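Polyketide biosynthesis 3-hydroxy-3-methylglutaryl-ACP synthase PksG (Bacillus subtilis, PDB 4YXT) catalyses an aldol condensation between acetyl-AcpK and a carrier-bound beta-ketothioester intermediate during biosynthesis of the antibiotic bacillaene. Local coordinates at residues 4-9 and 181-186; 188-193 and 334-339; 225-230 and 330-335. The protein carries 1 engineered substitution. All coordinates share one frame; numbering follows the deposited sequence.

How the contacts relate
Contacts 1 and 2 occupy the two edges of one strand, 184-195, which pairs with strand 5-12 in contact 1 and strand 331-339 in contact 2. Their centres lie about 12 Å apart, and a probable hydrogen bond from I338 N to Q185 O (2.8 Å) joins them. Contact 3 stacks helix 213-234 on the same sheet, its centre about 10 Å from that of contact 2, with which it shares F334 and Y335. Contact 1 is away from the active site, whereas in contact 3 the S332 side chain is about 8 Å from that of H250 and about 9 Å from that of C114, active-site residues by similarity. Contacts 2 and 3 reach the second subunit.

Contact 1 (4-9 and 181-186); sequences AGIEAM and PEVFQI
Three good backbone hydrogen bonds and one weak one join 4-9 to 181-186, which run antiparallel. I186 N donates to A4 O over 3.0 Å, approaching nearly along the C=O axis. I6 is held at both its polar atoms: its N makes a short bond of 2.7 Å to F184 O, from above the carbonyl plane, while I6 O receives F184 N at 3.2 Å, in plane and on a lone pair. The same oxygen takes the weak bond, from V183 N, bent to 128°. V183 and F184 thus both face I6, a classic beta bulge; on the other edge of 4-9, E7 and A8 make another against L176. The backbone angles of G5, with phi at 152°, by themselves call for glycine, and G5 CA makes a CA-H...O contact with F184 O.

The two related halves of the thiolase fold meet here, where strand 5-12, the first of one, pairs with 184-195, the first of the other.

Apolar contacts cluster around I6. Its CG2, anti to the backbone N, meets V183 CB at 3.8 Å, and its CG1 branch carries CD1 to 3.8 Å from F184 CB; the F184 ring leads away, keeping only an oblique touch with I6 CD1. I6 and I186 are both covered by F121 of helix 116-130.

Other side chains press on main chain. P181 CB lies 3.4 Å from G5 C, and V183 CG2 touches E7 O at 3.2 Å. I186 holds CG1 in the crowded position between N and carbonyl carbon (chi1 58°), pushing it to 3.0 Å from A4 O, a tight fit. The E7 side chain leads away from 181-186; its OE1 forms a salt bridge with K137 and its OE2 accepts from N180 N.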
loop_
_atom_site.group_PDB
_atom_site.type_symbol
_atom_site.label_atom_id
_atom_site.label_comp_id
_atom_site.label_asym_id
_atom_site.label_seq_id
_atom_site.Cartn_x
_atom_site.Cartn_y
_atom_site.Cartn_z
ATOM N N ALA A 4 -18.708 -12.447 -0.105
ATOM C CA ALA A 4 -17.832 -11.318 0.230
ATOM C C ALA A 4 -18.249 -10.002 -0.437
ATOM O O ALA A 4 -18.736 -9.965 -1.558
ATOM C CB ALA A 4 -16.376 -11.658 -0.079
ATOM N N GLY A 5 -18.081 -8.935 0.322
ATOM C CA GLY A 5 -18.145 -7.601 -0.200
ATOM C C GLY A 5 -18.596 -6.634 0.844
ATOM O O GLY A 5 -18.243 -6.768 2.001
ATOM N N ILE A 6 -19.383 -5.650 0.425
ATOM C CA ILE A 6 -19.650 -4.492 1.269
ATOM C C ILE A 6 -20.869 -4.746 2.190
ATOM O O ILE A 6 -21.963 -4.969 1.716
ATOM C CB ILE A 6 -19.837 -3.196 0.415
ATOM C CG1 ILE A 6 -18.643 -2.967 -0.510
ATOM C CG2 ILE A 6 -20.140 -2.009 1.279
ATOM C CD1 ILE A 6 -18.749 -1.741 -1.418
ATOM N N GLU A 7 -20.653 -4.645 3.500
ATOM C CA GLU A 7 -21.723 -4.636 4.501
ATOM C C GLU A 7 -22.196 -3.217 4.768
ATOM O O GLU A 7 -23.358 -2.969 5.030
ATOM C CB GLU A 7 -21.240 -5.300 5.804
ATOM C CG GLU A 7 -20.807 -6.730 5.543
ATOM C CD GLU A 7 -20.485 -7.501 6.805
ATOM O OE1 GLU A 7 -20.200 -6.877 7.843
ATOM O OE2 GLU A 7 -20.506 -8.732 6.761
ATOM N N ALA A 8 -21.303 -2.250 4.662
ATOM C CA ALA A 8 -21.719 -0.914 4.968
ATOM C C ALA A 8 -20.675 0.024 4.355
ATOM O O ALA A 8 -19.542 -0.370 4.231
ATOM C CB ALA A 8 -21.814 -0.754 6.478
ATOM N N MET A 9 -21.084 1.219 3.935
ATOM C CA MET A 9 -20.115 2.221 3.442
ATOM C C MET A 9 -20.625 3.637 3.647
ATOM O O MET A 9 -21.808 3.867 3.575
ATOM C CB MET A 9 -19.718 1.975 1.964
ATOM C CG MET A 9 -20.684 2.480 0.915
ATOM S SD MET A 9 -20.239 1.928 -0.761
ATOM C CE MET A 9 -18.746 2.854 -1.046
ATOM N N PRO A 181 -22.588 -9.417 2.817
ATOM C CA PRO A 181 -22.503 -8.181 2.049
ATOM C C PRO A 181 -23.835 -7.761 1.345
ATOM O O PRO A 181 -24.000 -7.908 0.114
ATOM C CB PRO A 181 -21.412 -8.539 1.039
ATOM C CG PRO A 181 -21.713 -9.966 0.731
ATOM C CD PRO A 181 -22.002 -10.549 2.065
ATOM N N GLU A 182 -24.753 -7.175 2.106
ATOM C CA GLU A 182 -26.033 -6.719 1.505
ATOM C C GLU A 182 -25.879 -5.513 0.613
ATOM O O GLU A 182 -26.635 -5.338 -0.330
ATOM C CB GLU A 182 -27.052 -6.369 2.589
ATOM C CG GLU A 182 -27.368 -7.513 3.529
ATOM C CD GLU A 182 -28.326 -8.556 2.963
ATOM O OE1 GLU A 182 -28.927 -8.355 1.871
ATOM O OE2 GLU A 182 -28.489 -9.591 3.657
ATOM N N VAL A 183 -24.928 -4.651 0.931
ATOM C CA VAL A 183 -24.762 -3.426 0.167
ATOM C C VAL A 183 -24.150 -3.720 -1.232
ATOM O O VAL A 183 -24.620 -3.215 -2.268
ATOM C CB VAL A 183 -23.947 -2.383 0.972
ATOM C CG1 VAL A 183 -23.718 -1.138 0.145
ATOM C CG2 VAL A 183 -24.626 -2.031 2.296
ATOM N N PHE A 184 -23.113 -4.554 -1.288
ATOM C CA PHE A 184 -22.499 -4.908 -2.581
ATOM C C PHE A 184 -21.764 -6.252 -2.438
ATOM O O PHE A 184 -20.656 -6.349 -1.849
ATOM C CB PHE A 184 -21.607 -3.723 -3.060
ATOM C CG PHE A 184 -21.010 -3.882 -4.409
ATOM C CD1 PHE A 184 -21.761 -3.672 -5.543
ATOM C CD2 PHE A 184 -19.651 -4.165 -4.540
ATOM C CE1 PHE A 184 -21.185 -3.781 -6.819
ATOM C CE2 PHE A 184 -19.054 -4.308 -5.782
ATOM C CZ PHE A 184 -19.831 -4.100 -6.939
ATOM N N GLN A 185 -22.421 -7.309 -2.935
ATOM C CA GLN A 185 -21.814 -8.589 -2.970
ATOM C C GLN A 185 -21.042 -8.761 -4.267
ATOM O O GLN A 185 -21.594 -8.670 -5.356
ATOM C CB GLN A 185 -22.860 -9.695 -2.862
ATOM C CG GLN A 185 -22.177 -11.005 -2.608
ATOM C CD GLN A 185 -23.155 -12.140 -2.402
ATOM O OE1 GLN A 185 -24.342 -11.918 -2.210
ATOM N NE2 GLN A 185 -22.655 -13.369 -2.446
ATOM N N ILE A 186 -19.753 -9.009 -4.166
ATOM C CA ILE A 186 -18.967 -9.117 -5.378
ATOM C C ILE A 186 -19.270 -10.449 -6.076
ATOM O O ILE A 186 -19.568 -11.432 -5.440
ATOM C CB ILE A 186 -17.459 -8.988 -5.067
ATOM C CG1 ILE A 186 -17.018 -10.057 -4.063
ATOM C CG2 ILE A 186 -17.148 -7.625 -4.489
ATOM C CD1 ILE A 186 -16.344 -11.260 -4.708
#

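Contact 2 (188-193 and 334-339); sequences PGANGY and FYSGIT
Y335 lays its CB against the flat end of the N191 side chain; the two side chains cross obliquely, and although amide and ring planes are only 13° apart, the ring goes on past the amide. Y335 CG sits in the crowded position between backbone N and carbonyl carbon (chi1 50°), which carries the ring off toward helix 116-130, where the hydroxyl bonds to T118.

G192 and F334 form the firm part of the pairing. G192 N donates to F334 O at 3.0 Å, nearly straight and in the carbonyl plane, and F334 N returns a bond of 2.9 Å to G192 O from above the plane of the G192 carbonyl. G192 puts no side chain on the face where F334 lies. Next to this pair, N191 CA approaches F334 O at 3.4 Å in a CA-H...O contact.

The strands part at A190, the centre of an inverse gamma turn. A water fills in for the direct bond, donating to A190 O at 2.8 Å and accepting from S336 N at 3.2 Å. S336 OG, 4.0 Å from A190 CB, is held by D187 and Y231. At the other end, Y193 OH bonds to E75 of the second subunit.

Antiparallel pairing of strands 184-195 and 331-339, with one helix layer on the Y335 face and another on the F334 face, is characteristic of the C-terminal half of the thiolase fold.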
loop_
_atom_site.group_PDB
_atom_site.type_symbol
_atom_site.label_atom_id
_atom_site.label_comp_id
_atom_site.label_asym_id
_atom_site.label_seq_id
_atom_site.Cartn_x
_atom_site.Cartn_y
_atom_site.Cartn_z
ATOM N N PRO A 188 -17.376 -13.213 -7.533
ATOM C CA PRO A 188 -15.981 -13.597 -7.290
ATOM C C PRO A 188 -15.267 -14.066 -8.539
ATOM O O PRO A 188 -15.759 -14.987 -9.228
ATOM C CB PRO A 188 -16.071 -14.752 -6.268
ATOM C CG PRO A 188 -17.512 -15.193 -6.260
ATOM C CD PRO A 188 -18.355 -14.124 -6.899
ATOM N N GLY A 189 -14.108 -13.450 -8.794
ATOM C CA GLY A 189 -13.252 -13.750 -9.955
ATOM C C GLY A 189 -13.681 -13.040 -11.225
ATOM O O GLY A 189 -13.027 -13.148 -12.254
ATOM N N ALA A 190 -14.793 -12.325 -11.146
ATOM C CA ALA A 190 -15.353 -11.528 -12.234
ATOM C C ALA A 190 -14.662 -10.154 -12.231
ATOM O O ALA A 190 -15.203 -9.148 -11.705
ATOM C CB ALA A 190 -16.846 -11.365 -12.038
ATOM N N ASN A 191 -13.443 -10.151 -12.764
ATOM C CA ASN A 191 -12.463 -9.042 -12.606
ATOM C C ASN A 191 -11.605 -8.967 -13.865
ATOM O O ASN A 191 -10.980 -9.958 -14.233
ATOM C CB ASN A 191 -11.496 -9.301 -11.407
ATOM C CG ASN A 191 -12.230 -9.452 -10.094
ATOM O OD1 ASN A 191 -12.385 -8.503 -9.329
ATOM N ND2 ASN A 191 -12.747 -10.640 -9.854
ATOM N N GLY A 192 -11.558 -7.800 -14.500
ATOM C CA GLY A 192 -10.628 -7.558 -15.558
ATOM C C GLY A 192 -9.747 -6.416 -15.124
ATOM O O GLY A 192 -10.186 -5.262 -15.125
ATOM N N TYR A 193 -8.509 -6.732 -14.732
ATOM C CA TYR A 193 -7.546 -5.703 -14.302
ATOM C C TYR A 193 -6.498 -5.532 -15.385
ATOM O O TYR A 193 -6.187 -6.463 -16.128
ATOM C CB TYR A 193 -6.902 -6.073 -12.939
ATOM C CG TYR A 193 -6.742 -7.577 -12.618
ATOM C CD1 TYR A 193 -7.546 -8.194 -11.660
ATOM C CD2 TYR A 193 -5.776 -8.386 -13.258
ATOM C CE1 TYR A 193 -7.421 -9.556 -11.352
ATOM C CE2 TYR A 193 -5.643 -9.750 -12.935
ATOM C CZ TYR A 193 -6.458 -10.330 -11.950
ATOM O OH TYR A 193 -6.367 -11.716 -11.611
ATOM N N PHE A 334 -12.111 -3.564 -13.858
ATOM C CA PHE A 334 -13.529 -3.601 -13.992
ATOM C C PHE A 334 -14.015 -4.794 -13.238
ATOM O O PHE A 334 -13.545 -5.886 -13.455
ATOM C CB PHE A 334 -13.943 -3.699 -15.460
ATOM C CG PHE A 334 -15.411 -3.687 -15.656
ATOM C CD1 PHE A 334 -16.131 -4.878 -15.695
ATOM C CD2 PHE A 334 -16.092 -2.489 -15.788
ATOM C CE1 PHE A 334 -17.495 -4.855 -15.853
ATOM C CE2 PHE A 334 -17.472 -2.458 -15.964
ATOM C CZ PHE A 334 -18.179 -3.631 -15.976
ATOM N N TYR A 335 -15.016 -4.597 -12.407
ATOM C CA TYR A 335 -15.592 -5.682 -11.676
ATOM C C TYR A 335 -17.045 -5.368 -11.366
ATOM O O TYR A 335 -17.516 -4.271 -11.617
ATOM C CB TYR A 335 -14.829 -5.867 -10.356
ATOM C CG TYR A 335 -14.620 -4.633 -9.505
ATOM C CD1 TYR A 335 -13.784 -3.616 -9.901
ATOM C CD2 TYR A 335 -15.253 -4.509 -8.266
ATOM C CE1 TYR A 335 -13.563 -2.513 -9.095
ATOM C CE2 TYR A 335 -15.049 -3.413 -7.461
ATOM C CZ TYR A 335 -14.202 -2.424 -7.875
ATOM O OH TYR A 335 -13.991 -1.365 -7.042
ATOM N N SER A 336 -17.746 -6.345 -10.806
ATOM C CA SER A 336 -19.176 -6.270 -10.679
ATOM C C SER A 336 -19.607 -6.838 -9.362
ATOM O O SER A 336 -18.840 -7.558 -8.705
ATOM C CB SER A 336 -19.858 -7.044 -11.805
ATOM O OG SER A 336 -19.565 -8.404 -11.688
ATOM N N GLY A 337 -20.798 -6.428 -8.950
ATOM C CA GLY A 337 -21.417 -6.919 -7.741
ATOM C C GLY A 337 -22.909 -6.619 -7.708
ATOM O O GLY A 337 -23.402 -5.791 -8.515
ATOM N N ILE A 338 -23.605 -7.348 -6.819
ATOM C CA ILE A 338 -25.038 -7.240 -6.639
ATOM C C ILE A 338 -25.430 -6.481 -5.367
ATOM O O ILE A 338 -24.871 -6.716 -4.292
ATOM C CB ILE A 338 -25.685 -8.661 -6.652
ATOM C CG1 ILE A 338 -25.680 -9.185 -8.083
ATOM C CG2 ILE A 338 -27.107 -8.606 -6.086
ATOM C CD1 ILE A 338 -26.031 -10.636 -8.248
ATOM N N THR A 339 -26.389 -5.564 -5.509
ATOM C CA THR A 339 -26.915 -4.768 -4.394
ATOM C C THR A 339 -28.381 -5.135 -4.145
ATOM O O THR A 339 -29.157 -5.191 -5.079
ATOM C CB THR A 339 -26.850 -3.244 -4.674
ATOM O OG1 THR A 339 -25.483 -2.865 -4.834
ATOM C CG2 THR A 339 -27.434 -2.437 -3.501
HETATM O O HOH W 1 -16.362 -8.763 -9.238
#

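Contact 3 (225-230 and 330-335)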
loop_
_atom_site.group_PDB
_atom_site.type_symbol
_atom_site.label_atom_id
_atom_site.label_comp_id
_atom_site.label_asym_id
_atom_site.label_seq_id
_atom_site.Cartn_x
_atom_site.Cartn_y
_atom_site.Cartn_z
ATOM N N GLU A 225 -11.887 0.302 -21.962
ATOM C CA GLU A 225 -12.166 -0.784 -22.917
ATOM C C GLU A 225 -11.411 -2.084 -22.597
ATOM O O GLU A 225 -11.975 -3.181 -22.707
ATOM C CB GLU A 225 -11.836 -0.320 -24.337
ATOM C CG GLU A 225 -11.601 -1.433 -25.354
ATOM C CD GLU A 225 -11.185 -0.889 -26.723
ATOM O OE1 GLU A 225 -11.392 0.327 -26.985
ATOM O OE2 GLU A 225 -10.631 -1.677 -27.536
ATOM N N GLN A 226 -10.129 -2.006 -22.231
ATOM C CA GLN A 226 -9.385 -3.252 -21.991
ATOM C C GLN A 226 -9.871 -3.964 -20.765
ATOM O O GLN A 226 -9.988 -5.190 -20.748
ATOM C CB GLN A 226 -7.883 -3.016 -21.889
ATOM C CG GLN A 226 -7.279 -2.571 -23.210
ATOM C CD GLN A 226 -7.381 -3.618 -24.315
ATOM O OE1 GLN A 226 -7.505 -3.287 -25.497
ATOM N NE2 GLN A 226 -7.328 -4.881 -23.930
ATOM N N THR A 227 -10.195 -3.212 -19.732
ATOM C CA THR A 227 -10.672 -3.875 -18.514
ATOM C C THR A 227 -11.925 -4.691 -18.798
ATOM O O THR A 227 -12.085 -5.830 -18.328
ATOM C CB THR A 227 -10.889 -2.870 -17.347
ATOM O OG1 THR A 227 -11.754 -1.808 -17.736
ATOM C CG2 THR A 227 -9.584 -2.309 -16.869
ATOM N N PHE A 228 -12.829 -4.142 -19.605
ATOM C CA PHE A 228 -14.061 -4.874 -19.910
ATOM C C PHE A 228 -13.798 -6.106 -20.753
ATOM O O PHE A 228 -14.397 -7.152 -20.535
ATOM C CB PHE A 228 -15.161 -4.004 -20.567
ATOM C CG PHE A 228 -16.471 -4.742 -20.692
ATOM C CD1 PHE A 228 -17.174 -5.074 -19.568
ATOM C CD2 PHE A 228 -16.924 -5.214 -21.925
ATOM C CE1 PHE A 228 -18.335 -5.843 -19.641
ATOM C CE2 PHE A 228 -18.103 -5.964 -22.000
ATOM C CZ PHE A 228 -18.813 -6.257 -20.855
ATOM N N LEU A 229 -12.956 -5.950 -21.765
ATOM C CA LEU A 229 -12.437 -7.063 -22.565
ATOM C C LEU A 229 -11.877 -8.168 -21.649
ATOM O O LEU A 229 -12.222 -9.398 -21.787
ATOM C CB LEU A 229 -11.301 -6.561 -23.468
ATOM C CG LEU A 229 -11.178 -6.953 -24.937
ATOM C CD1 LEU A 229 -11.639 -5.749 -25.759
ATOM C CD2 LEU A 229 -9.757 -7.380 -25.350
ATOM N N GLU A 230 -11.049 -7.770 -20.673
ATOM C CA GLU A 230 -10.492 -8.803 -19.764
ATOM C C GLU A 230 -11.607 -9.512 -18.939
ATOM O O GLU A 230 -11.662 -10.756 -18.838
ATOM C CB GLU A 230 -9.399 -8.231 -18.875
ATOM C CG GLU A 230 -8.230 -7.599 -19.637
ATOM C CD GLU A 230 -7.162 -8.622 -20.108
ATOM O OE1 GLU A 230 -7.413 -9.872 -20.047
ATOM O OE2 GLU A 230 -6.065 -8.163 -20.544
ATOM N N CYS A 330 0.127 3.496 -14.542
ATOM C CA CYS A 330 -1.306 3.474 -14.308
ATOM C C CYS A 330 -1.752 2.029 -14.025
ATOM O O CYS A 330 -1.032 1.098 -14.343
ATOM C CB CYS A 330 -2.069 3.930 -15.533
ATOM S SG CYS A 330 -2.469 2.622 -16.759
ATOM N N CYS A 331 -2.891 1.872 -13.380
ATOM C CA CYS A 331 -3.538 0.544 -13.203
ATOM C C CYS A 331 -5.048 0.749 -13.223
ATOM O O CYS A 331 -5.526 1.868 -12.911
ATOM C CB CYS A 331 -3.096 -0.206 -11.886
ATOM S SG CYS A 331 -3.486 -1.994 -11.936
ATOM N N SER A 332 -5.788 -0.311 -13.561
ATOM C CA SER A 332 -7.216 -0.213 -13.677
ATOM C C SER A 332 -7.902 -1.572 -13.496
ATOM O O SER A 332 -7.258 -2.610 -13.534
ATOM C CB SER A 332 -7.614 0.421 -15.026
ATOM O OG SER A 332 -7.242 -0.343 -16.158
ATOM N N GLU A 333 -9.212 -1.550 -13.255
ATOM C CA GLU A 333 -9.960 -2.761 -13.024
ATOM C C GLU A 333 -11.470 -2.555 -13.251
ATOM O O GLU A 333 -12.024 -1.547 -12.834
ATOM C CB GLU A 333 -9.753 -3.307 -11.613
ATOM C CG GLU A 333 -10.382 -4.722 -11.358
ATOM C CD GLU A 333 -9.806 -5.456 -10.102
ATOM O OE1 GLU A 333 -10.361 -6.494 -9.669
ATOM O OE2 GLU A 333 -8.776 -5.025 -9.519
ATOM N N PHE A 334 -12.111 -3.564 -13.858
ATOM C CA PHE A 334 -13.529 -3.601 -13.992
ATOM C C PHE A 334 -14.015 -4.794 -13.238
ATOM O O PHE A 334 -13.545 -5.886 -13.455
ATOM C CB PHE A 334 -13.943 -3.699 -15.460
ATOM C CG PHE A 334 -15.411 -3.687 -15.656
ATOM C CD1 PHE A 334 -16.131 -4.878 -15.695
ATOM C CD2 PHE A 334 -16.092 -2.489 -15.788
ATOM C CE1 PHE A 334 -17.495 -4.855 -15.853
ATOM C CE2 PHE A 334 -17.472 -2.458 -15.964
ATOM C CZ PHE A 334 -18.179 -3.631 -15.976
ATOM N N TYR A 335 -15.016 -4.597 -12.407
ATOM C CA TYR A 335 -15.592 -5.682 -11.676
ATOM C C TYR A 335 -17.045 -5.368 -11.366
ATOM O O TYR A 335 -17.516 -4.271 -11.617
ATOM C CB TYR A 335 -14.829 -5.867 -10.356
ATOM C CG TYR A 335 -14.620 -4.633 -9.505
ATOM C CD1 TYR A 335 -13.784 -3.616 -9.901
ATOM C CD2 TYR A 335 -15.253 -4.509 -8.266
ATOM C CE1 TYR A 335 -13.563 -2.513 -9.095
ATOM C CE2 TYR A 335 -15.049 -3.413 -7.461
ATOM C CZ TYR A 335 -14.202 -2.424 -7.875
ATOM O OH TYR A 335 -13.991 -1.365 -7.042
#
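T227, F334 and F228 bury the most surface where helix 225-230 lies on strand 331-335, a helix-on-sheet packing that belongs to the layered thiolase fold. The segment axes pass 7.2 Å apart and cross at -47°, so the helix runs slantwise over the strand.

Of the helix residues, T227 is directed toward the strand. Its CB rests 3.7 Å from F334 CB, the two side chains crossing at about a right angle. The rotamer divides the branches: CG2, anti to the carbonyl carbon, reaches down the strand to S332, while OG1 takes the crowded position between N and carbonyl carbon (chi1 54°). From there OG1 bonds back to C223 O, one turn earlier in the helix, so this buried hydroxyl is satisfied within its own helix and offers F334 CB a merely van der Waals neighbour.

F228 and F334 form a T-shaped pair, with ring centroids 5.4 Å apart and planes at 90°. The edge of F228 is directed at the face of F334, although the two side chains lie side by side and point the same way. F228 CD1 stands over that face, displaced toward the rim, 3.7 Å from F334 CE1. F334 makes further edge-to-face pairs with Y231 and F244, and F228 makes one with Y240, so the stack belongs to a larger aromatic cluster.

E333, between S332 and F334, turns away from the helix, its OE1 in a salt bridge with R106 of the second subunit, whereas S332 OG, bonded to Y194 O, is touched by T227 CG2 at 3.1 Å.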